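Local coordinates for putative transcriptional regulator TRANSCRIPTION REGULATOR protein (Rhizobium meliloti, PDB 5NLA), which is an AraC-like transcriptional activator that binds c-di-GMP by a PilZ-like mechanism to regulate extracellular polysaccharide production, at residues Leu171-Leu185 / Val224-Ala236. Sequence-based numbering, arbitrary orientation.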
ATOM      1  N   LEU A 171      -2.226  -3.345  -5.856  1.00 63.64           N
ATOM      2  CA  LEU A 171      -1.907  -4.353  -4.831  1.00 63.52           C
ATOM      3  C   LEU A 171      -1.371  -3.661  -3.575  1.00 61.48           C
ATOM      4  O   LEU A 171      -0.436  -2.851  -3.645  1.00 59.56           O
ATOM      5  CB  LEU A 171      -0.823  -5.316  -5.328  1.00 64.68           C
ATOM      6  CG  LEU A 171      -1.008  -5.997  -6.679  1.00 66.04           C
ATOM      7  CD1 LEU A 171       0.233  -6.795  -7.049  1.00 67.64           C
ATOM      8  CD2 LEU A 171      -2.234  -6.888  -6.654  1.00 66.60           C
ATOM      9  N   PHE A 172      -1.968  -3.981  -2.435  1.00 61.33           N
ATOM     10  CA  PHE A 172      -1.458  -3.540  -1.147  1.00 61.28           C
ATOM     11  C   PHE A 172      -1.054  -4.806  -0.401  1.00 61.55           C
ATOM     12  O   PHE A 172      -1.890  -5.653  -0.118  1.00 60.81           O
ATOM     13  CB  PHE A 172      -2.521  -2.789  -0.359  1.00 61.64           C
ATOM     14  CG  PHE A 172      -2.955  -1.484  -0.977  1.00 61.42           C
ATOM     15  CD1 PHE A 172      -2.244  -0.315  -0.735  1.00 60.38           C
ATOM     16  CD2 PHE A 172      -4.135  -1.405  -1.741  1.00 62.77           C
ATOM     17  CE1 PHE A 172      -2.657   0.901  -1.282  1.00 60.82           C
ATOM     18  CE2 PHE A 172      -4.563  -0.190  -2.278  1.00 62.04           C
ATOM     19  CZ  PHE A 172      -3.821   0.965  -2.052  1.00 60.89           C
ATOM     20  N   MET A 173       0.239  -4.927  -0.113  1.00 62.37           N
ATOM     21  CA  MET A 173       0.822  -6.125   0.493  1.00 65.16           C
ATOM     22  C   MET A 173       1.321  -5.748   1.901  1.00 67.57           C
ATOM     23  O   MET A 173       2.074  -4.773   2.039  1.00 68.89           O
ATOM     24  CB  MET A 173       1.985  -6.638  -0.377  1.00 63.89           C
ATOM     25  CG  MET A 173       1.556  -7.312  -1.691  1.00 63.50           C
ATOM     26  SD  MET A 173       2.803  -7.422  -2.998  1.00 58.87           S
ATOM     27  CE  MET A 173       3.003  -5.679  -3.272  1.00 58.45           C
ATOM     28  N   PRO A 174       0.900  -6.493   2.951  1.00 69.01           N
ATOM     29  CA  PRO A 174       1.336  -6.142   4.311  1.00 69.38           C
ATOM     30  C   PRO A 174       2.845  -6.287   4.492  1.00 70.54           C
ATOM     31  O   PRO A 174       3.434  -7.187   3.897  1.00 71.41           O
ATOM     32  CB  PRO A 174       0.605  -7.149   5.200  1.00 71.16           C
ATOM     33  CG  PRO A 174      -0.422  -7.793   4.347  1.00 71.25           C
ATOM     34  CD  PRO A 174       0.055  -7.700   2.945  1.00 70.47           C
ATOM     35  N   TYR A 175       3.444  -5.421   5.317  1.00 70.74           N
ATOM     36  CA  TYR A 175       4.911  -5.326   5.445  1.00 72.80           C
ATOM     37  C   TYR A 175       5.629  -6.662   5.357  1.00 76.34           C
ATOM     38  O   TYR A 175       6.617  -6.804   4.643  1.00 76.72           O
ATOM     39  CB  TYR A 175       5.338  -4.675   6.774  1.00 74.12           C
ATOM     40  CG  TYR A 175       6.822  -4.379   6.785  1.00 73.00           C
ATOM     41  CD1 TYR A 175       7.326  -3.329   6.034  1.00 71.23           C
ATOM     42  CD2 TYR A 175       7.719  -5.170   7.489  1.00 73.50           C
ATOM     43  CE1 TYR A 175       8.674  -3.054   5.992  1.00 71.61           C
ATOM     44  CE2 TYR A 175       9.080  -4.899   7.449  1.00 75.72           C
ATOM     45  CZ  TYR A 175       9.548  -3.832   6.688  1.00 73.81           C
ATOM     46  OH  TYR A 175      10.884  -3.510   6.609  1.00 75.80           O
ATOM     47  N   GLU A 176       5.116  -7.627   6.104  1.00 80.83           N
ATOM     48  CA  GLU A 176       5.782  -8.894   6.300  1.00 85.02           C
ATOM     49  C   GLU A 176       5.855  -9.762   5.047  1.00 84.63           C
ATOM     50  O   GLU A 176       6.803 -10.531   4.891  1.00 85.14           O
ATOM     51  CB  GLU A 176       5.088  -9.645   7.424  1.00 89.85           C
ATOM     52  CG  GLU A 176       5.804 -10.903   7.863  1.00 98.69           C
ATOM     53  CD  GLU A 176       7.220 -10.686   8.396  1.00102.37           C
ATOM     54  OE1 GLU A 176       7.499  -9.612   8.986  1.00102.24           O
ATOM     55  OE2 GLU A 176       8.051 -11.612   8.232  1.00104.60           O
ATOM     56  N   LEU A 177       4.878  -9.626   4.156  1.00 82.44           N
ATOM     57  CA  LEU A 177       4.872 -10.367   2.887  1.00 83.41           C
ATOM     58  C   LEU A 177       6.211 -10.266   2.151  1.00 82.20           C
ATOM     59  O   LEU A 177       6.732 -11.267   1.651  1.00 85.39           O
ATOM     60  CB  LEU A 177       3.739  -9.876   1.969  1.00 83.33           C
ATOM     61  CG  LEU A 177       2.895 -10.953   1.286  1.00 88.12           C
ATOM     62  CD1 LEU A 177       3.754 -11.862   0.423  1.00 91.18           C
ATOM     63  CD2 LEU A 177       2.112 -11.774   2.312  1.00 91.65           C
ATOM     64  N   LEU A 178       6.763  -9.056   2.119  1.00 79.36           N
ATOM     65  CA  LEU A 178       7.986  -8.758   1.386  1.00 80.51           C
ATOM     66  C   LEU A 178       9.164  -8.334   2.279  1.00 80.81           C
ATOM     67  O   LEU A 178      10.208  -7.937   1.762  1.00 82.89           O
ATOM     68  CB  LEU A 178       7.704  -7.657   0.352  1.00 78.55           C
ATOM     69  CG  LEU A 178       6.593  -7.907  -0.678  1.00 77.99           C
ATOM     70  CD1 LEU A 178       6.108  -6.621  -1.342  1.00 75.34           C
ATOM     71  CD2 LEU A 178       7.076  -8.889  -1.732  1.00 81.10           C
ATOM     72  N   ALA A 179       9.020  -8.448   3.600  1.00 81.15           N
ATOM     73  CA  ALA A 179      10.054  -8.000   4.546  1.00 81.43           C
ATOM     74  C   ALA A 179      11.429  -8.651   4.314  1.00 84.19           C
ATOM     75  O   ALA A 179      12.466  -8.030   4.572  1.00 80.58           O
ATOM     76  CB  ALA A 179       9.591  -8.225   5.980  1.00 81.28           C
ATOM     77  N   ASP A 180      11.432  -9.889   3.815  1.00 89.93           N
ATOM     78  CA  ASP A 180      12.681 -10.579   3.469  1.00 96.76           C
ATOM     79  C   ASP A 180      13.538  -9.811   2.460  1.00 98.77           C
ATOM     80  O   ASP A 180      14.757  -9.758   2.617  1.00103.49           O
ATOM     81  CB  ASP A 180      12.412 -12.003   2.948  1.00100.18           C
ATOM     82  CG  ASP A 180      12.099 -13.003   4.065  1.00103.97           C
ATOM     83  OD1 ASP A 180      12.197 -12.653   5.266  1.00101.29           O
ATOM     84  OD2 ASP A 180      11.765 -14.162   3.727  1.00108.72           O
ATOM     85  N   ASP A 181      12.914  -9.207   1.446  1.00 98.20           N
ATOM     86  CA  ASP A 181      13.659  -8.423   0.448  1.00 98.96           C
ATOM     87  C   ASP A 181      13.529  -6.904   0.684  1.00 95.65           C
ATOM     88  O   ASP A 181      13.549  -6.119  -0.258  1.00 96.76           O
ATOM     89  CB  ASP A 181      13.237  -8.834  -0.974  1.00100.25           C
ATOM     90  CG  ASP A 181      13.745 -10.235  -1.365  1.00107.53           C
ATOM     91  OD1 ASP A 181      13.031 -11.238  -1.115  1.00109.12           O
ATOM     92  OD2 ASP A 181      14.847 -10.331  -1.952  1.00112.82           O
ATOM     93  N   ALA A 182      13.458  -6.493   1.951  1.00 94.28           N
ATOM     94  CA  ALA A 182      13.231  -5.083   2.312  1.00 90.62           C
ATOM     95  C   ALA A 182      14.392  -4.139   1.995  1.00 90.31           C
ATOM     96  O   ALA A 182      14.178  -2.935   1.891  1.00 90.52           O
ATOM     97  CB  ALA A 182      12.875  -4.966   3.786  1.00 90.58           C
ATOM     98  N   GLY A 183      15.605  -4.665   1.858  1.00 92.58           N
ATOM     99  CA  GLY A 183      16.777  -3.840   1.573  1.00 95.07           C
ATOM    100  C   GLY A 183      16.696  -3.227   0.192  1.00 96.02           C
ATOM    101  O   GLY A 183      16.817  -2.006   0.032  1.00 96.54           O
ATOM    102  N   LYS A 184      16.478  -4.085  -0.803  1.00 96.63           N
ATOM    103  CA  LYS A 184      16.263  -3.645  -2.179  1.00 95.54           C
ATOM    104  C   LYS A 184      14.992  -2.808  -2.330  1.00 90.55           C
ATOM    105  O   LYS A 184      14.980  -1.836  -3.080  1.00 91.99           O
ATOM    106  CB  LYS A 184      16.234  -4.845  -3.136  1.00 98.07           C
ATOM    107  CG  LYS A 184      17.598  -5.498  -3.329  1.00104.49           C
ATOM    108  CD  LYS A 184      17.770  -6.073  -4.731  1.00109.24           C
ATOM    109  CE  LYS A 184      19.235  -6.337  -5.066  1.00114.76           C
ATOM    110  NZ  LYS A 184      19.429  -6.746  -6.490  1.00116.87           N
ATOM    111  N   LEU A 185      13.938  -3.178  -1.611  1.00 86.67           N
ATOM    112  CA  LEU A 185      12.659  -2.468  -1.686  1.00 84.70           C
ATOM    113  C   LEU A 185      12.702  -1.025  -1.151  1.00 83.71           C
ATOM    114  O   LEU A 185      11.984  -0.167  -1.647  1.00 81.23           O
ATOM    115  CB  LEU A 185      11.557  -3.262  -0.968  1.00 84.61           C
ATOM    116  CG  LEU A 185      10.796  -4.343  -1.749  1.00 85.97           C
ATOM    117  CD1 LEU A 185      11.661  -5.089  -2.754  1.00 89.73           C
ATOM    118  CD2 LEU A 185      10.125  -5.322  -0.799  1.00 86.26           C
ATOM    119  N   VAL A 224      -1.038 -15.530  -3.920  1.00 90.46           N
ATOM    120  CA  VAL A 224      -0.290 -14.554  -3.119  1.00 88.66           C
ATOM    121  C   VAL A 224       1.212 -14.764  -3.281  1.00 89.03           C
ATOM    122  O   VAL A 224       1.969 -13.803  -3.412  1.00 88.06           O
ATOM    123  CB  VAL A 224      -0.656 -14.614  -1.613  1.00 89.13           C
ATOM    124  CG1 VAL A 224       0.175 -13.607  -0.812  1.00 85.88           C
ATOM    125  CG2 VAL A 224      -2.151 -14.369  -1.405  1.00 89.22           C
ATOM    126  N   ARG A 225       1.629 -16.025  -3.293  1.00 93.09           N
ATOM    127  CA  ARG A 225       3.043 -16.361  -3.411  1.00 95.38           C
ATOM    128  C   ARG A 225       3.657 -15.976  -4.771  1.00 93.42           C
ATOM    129  O   ARG A 225       4.766 -15.437  -4.795  1.00 92.76           O
ATOM    130  CB  ARG A 225       3.290 -17.847  -3.089  1.00100.63           C
ATOM    131  CG  ARG A 225       4.558 -18.062  -2.285  1.00103.81           C
ATOM    132  CD  ARG A 225       4.691 -19.469  -1.714  1.00109.75           C
ATOM    133  NE  ARG A 225       5.646 -19.460  -0.601  1.00110.52           N
ATOM    134  CZ  ARG A 225       6.478 -20.449  -0.265  1.00116.67           C
ATOM    135  NH1 ARG A 225       6.514 -21.605  -0.932  1.00120.01           N
ATOM    136  NH2 ARG A 225       7.297 -20.276   0.775  1.00119.69           N
ATOM    137  N   THR A 226       2.955 -16.211  -5.885  1.00 92.10           N
ATOM    138  CA  THR A 226       3.545 -15.880  -7.205  1.00 92.37           C
ATOM    139  C   THR A 226       3.527 -14.359  -7.405  1.00 89.19           C
ATOM    140  O   THR A 226       4.441 -13.813  -8.021  1.00 89.52           O
ATOM    141  CB  THR A 226       2.968 -16.644  -8.460  1.00 94.36           C
ATOM    142  OG1 THR A 226       2.322 -15.744  -9.372  1.00 92.52           O
ATOM    143  CG2 THR A 226       2.024 -17.777  -8.109  1.00 96.85           C
ATOM    144  N   ILE A 227       2.507 -13.681  -6.872  1.00 86.51           N
ATOM    145  CA  ILE A 227       2.491 -12.215  -6.858  1.00 83.13           C
ATOM    146  C   ILE A 227       3.657 -11.662  -6.030  1.00 80.23           C
ATOM    147  O   ILE A 227       4.307 -10.713  -6.448  1.00 78.58           O
ATOM    148  CB  ILE A 227       1.127 -11.643  -6.385  1.00 83.52           C
ATOM    149  CG1 ILE A 227       0.055 -11.956  -7.439  1.00 85.31           C
ATOM    150  CG2 ILE A 227       1.197 -10.126  -6.152  1.00 80.53           C
ATOM    151  CD1 ILE A 227      -1.359 -11.559  -7.058  1.00 84.79           C
ATOM    152  N   ARG A 228       3.936 -12.259  -4.877  1.00 81.11           N
ATOM    153  CA  ARG A 228       5.124 -11.871  -4.102  1.00 81.10           C
ATOM    154  C   ARG A 228       6.396 -12.028  -4.949  1.00 81.80           C
ATOM    155  O   ARG A 228       7.177 -11.084  -5.084  1.00 81.33           O
ATOM    156  CB  ARG A 228       5.236 -12.694  -2.811  1.00 82.82           C
ATOM    157  CG  ARG A 228       6.410 -12.314  -1.917  1.00 83.36           C
ATOM    158  CD  ARG A 228       6.649 -13.348  -0.839  1.00 87.01           C
ATOM    159  NE  ARG A 228       7.141 -14.620  -1.371  1.00 91.78           N
ATOM    160  CZ  ARG A 228       7.113 -15.787  -0.718  1.00 96.04           C
ATOM    161  NH1 ARG A 228       6.601 -15.884   0.511  1.00 96.75           N
ATOM    162  NH2 ARG A 228       7.597 -16.880  -1.302  1.00 99.63           N
ATOM    163  N   ASP A 229       6.584 -13.213  -5.522  1.00 82.86           N
ATOM    164  CA  ASP A 229       7.782 -13.512  -6.304  1.00 84.73           C
ATOM    165  C   ASP A 229       7.906 -12.591  -7.528  1.00 82.63           C
ATOM    166  O   ASP A 229       8.953 -11.967  -7.733  1.00 82.81           O
ATOM    167  CB  ASP A 229       7.827 -15.003  -6.702  1.00 88.79           C
ATOM    168  CG  ASP A 229       8.075 -15.931  -5.498  1.00 91.94           C
ATOM    169  OD1 ASP A 229       8.110 -15.445  -4.338  1.00 89.76           O
ATOM    170  OD2 ASP A 229       8.238 -17.152  -5.709  1.00 95.62           O
ATOM    171  N   MET A 230       6.831 -12.488  -8.313  1.00 79.57           N
ATOM    172  CA  MET A 230       6.775 -11.552  -9.436  1.00 76.20           C
ATOM    173  C   MET A 230       7.141 -10.111  -9.016  1.00 75.31           C
ATOM    174  O   MET A 230       7.931  -9.447  -9.699  1.00 76.02           O
ATOM    175  CB  MET A 230       5.384 -11.558 -10.090  1.00 72.45           C
ATOM    176  CG  MET A 230       5.096 -12.740 -10.988  1.00 73.01           C
ATOM    177  SD  MET A 230       3.409 -12.744 -11.603  1.00 68.59           S
ATOM    178  CE  MET A 230       3.418 -14.301 -12.460  1.00 76.25           C
ATOM    179  N   VAL A 231       6.584  -9.638  -7.902  1.00 74.60           N
ATOM    180  CA  VAL A 231       6.835  -8.264  -7.454  1.00 74.87           C
ATOM    181  C   VAL A 231       8.302  -8.072  -7.108  1.00 78.41           C
ATOM    182  O   VAL A 231       8.969  -7.183  -7.638  1.00 81.65           O
ATOM    183  CB  VAL A 231       5.956  -7.868  -6.247  1.00 73.46           C
ATOM    184  CG1 VAL A 231       6.509  -6.644  -5.522  1.00 72.28           C
ATOM    185  CG2 VAL A 231       4.523  -7.595  -6.700  1.00 72.75           C
ATOM    186  N   VAL A 232       8.799  -8.911  -6.217  1.00 80.42           N
ATOM    187  CA  VAL A 232      10.174  -8.798  -5.759  1.00 82.59           C
ATOM    188  C   VAL A 232      11.192  -8.956  -6.921  1.00 83.02           C
ATOM    189  O   VAL A 232      12.242  -8.300  -6.927  1.00 80.71           O
ATOM    190  CB  VAL A 232      10.424  -9.769  -4.567  1.00 86.84           C
ATOM    191  CG1 VAL A 232      10.510 -11.222  -5.014  1.00 90.43           C
ATOM    192  CG2 VAL A 232      11.672  -9.381  -3.807  1.00 88.83           C
ATOM    193  N   ALA A 233      10.859  -9.794  -7.906  1.00 84.13           N
ATOM    194  CA  ALA A 233      11.632  -9.901  -9.159  1.00 86.17           C
ATOM    195  C   ALA A 233      11.624  -8.614 -10.002  1.00 85.32           C
ATOM    196  O   ALA A 233      12.658  -8.224 -10.535  1.00 86.79           O
ATOM    197  CB  ALA A 233      11.131 -11.068  -9.997  1.00 87.63           C
ATOM    198  N   CYS A 234      10.470  -7.965 -10.132  1.00 83.39           N
ATOM    199  CA  CYS A 234      10.403  -6.679 -10.836  1.00 85.29           C
ATOM    200  C   CYS A 234      11.286  -5.597 -10.222  1.00 87.40           C
ATOM    201  O   CYS A 234      11.891  -4.805 -10.951  1.00 89.38           O
ATOM    202  CB  CYS A 234       8.975  -6.147 -10.887  1.00 83.81           C
ATOM    203  SG  CYS A 234       7.860  -7.097 -11.927  1.00 84.65           S
ATOM    204  N   VAL A 235      11.360  -5.563  -8.893  1.00 89.00           N
ATOM    205  CA  VAL A 235      12.109  -4.515  -8.193  1.00 89.92           C
ATOM    206  C   VAL A 235      13.634  -4.647  -8.392  1.00 95.84           C
ATOM    207  O   VAL A 235      14.358  -3.692  -8.128  1.00 96.12           O
ATOM    208  CB  VAL A 235      11.713  -4.427  -6.697  1.00 88.38           C
ATOM    209  CG1 VAL A 235      12.441  -3.284  -5.996  1.00 88.54           C
ATOM    210  CG2 VAL A 235      10.202  -4.253  -6.564  1.00 87.47           C
ATOM    211  N   ALA A 236      14.126  -5.798  -8.872  1.00103.73           N
ATOM    212  CA  ALA A 236      15.473  -5.854  -9.479  1.00108.15           C
ATOM    213  C   ALA A 236      15.481  -4.933 -10.718  1.00113.14           C
ATOM    214  O   ALA A 236      15.240  -5.361 -11.854  1.00106.51           O
ATOM    215  CB  ALA A 236      15.858  -7.275  -9.839  1.00110.55           C
TER
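Leu-177, Val-232 and Arg-228 bury more surface than the other residues where helix 220-234 packs against the end of strand 166-173 and the two short helical turns after it. The strand lies in the larger, seven-stranded antiparallel sheet of this AraC-like regulator. Strand 171-173 and helix 224-234 run nearly perpendicular, at 96°. Over the strand, Leu-171 CD1 meets Ile-227 CG2 at 3.6 Å. Met-173 and Val-231 reach tip to tip, with SD next to CG2.

The aliphatic part of Arg-228 is met by two leucines. Leu-177 CD1 sits 3.5 Å from Arg-228 CD. Leu-178 slides past in the opposite direction, and its CD2 comes to 3.5 Å from Arg-228 CG. CG of Arg-228 is anti to the backbone N (chi1 -178°), and a bend at chi3 (68°) turns the guanidinium toward Asp-229, the next residue. There NE makes a salt bridge to Asp-229 OD1, almost in the guanidinium plane. Replacing Arg-228 with an alanine is likely to open a gap beside Leu-177 and Leu-178 and leave Asp-229 without its charged mate.

Farther along, Leu-185 CD1 packs on Val-235 CG1 at 3.8 Å. Trp-124 of the sheet touches both Leu-178 and Leu-185. At the more exposed margin, Asp-181 and Val-232 cross at about a right angle, and Val-232 CG2 lies against CB and CG of Asp-181.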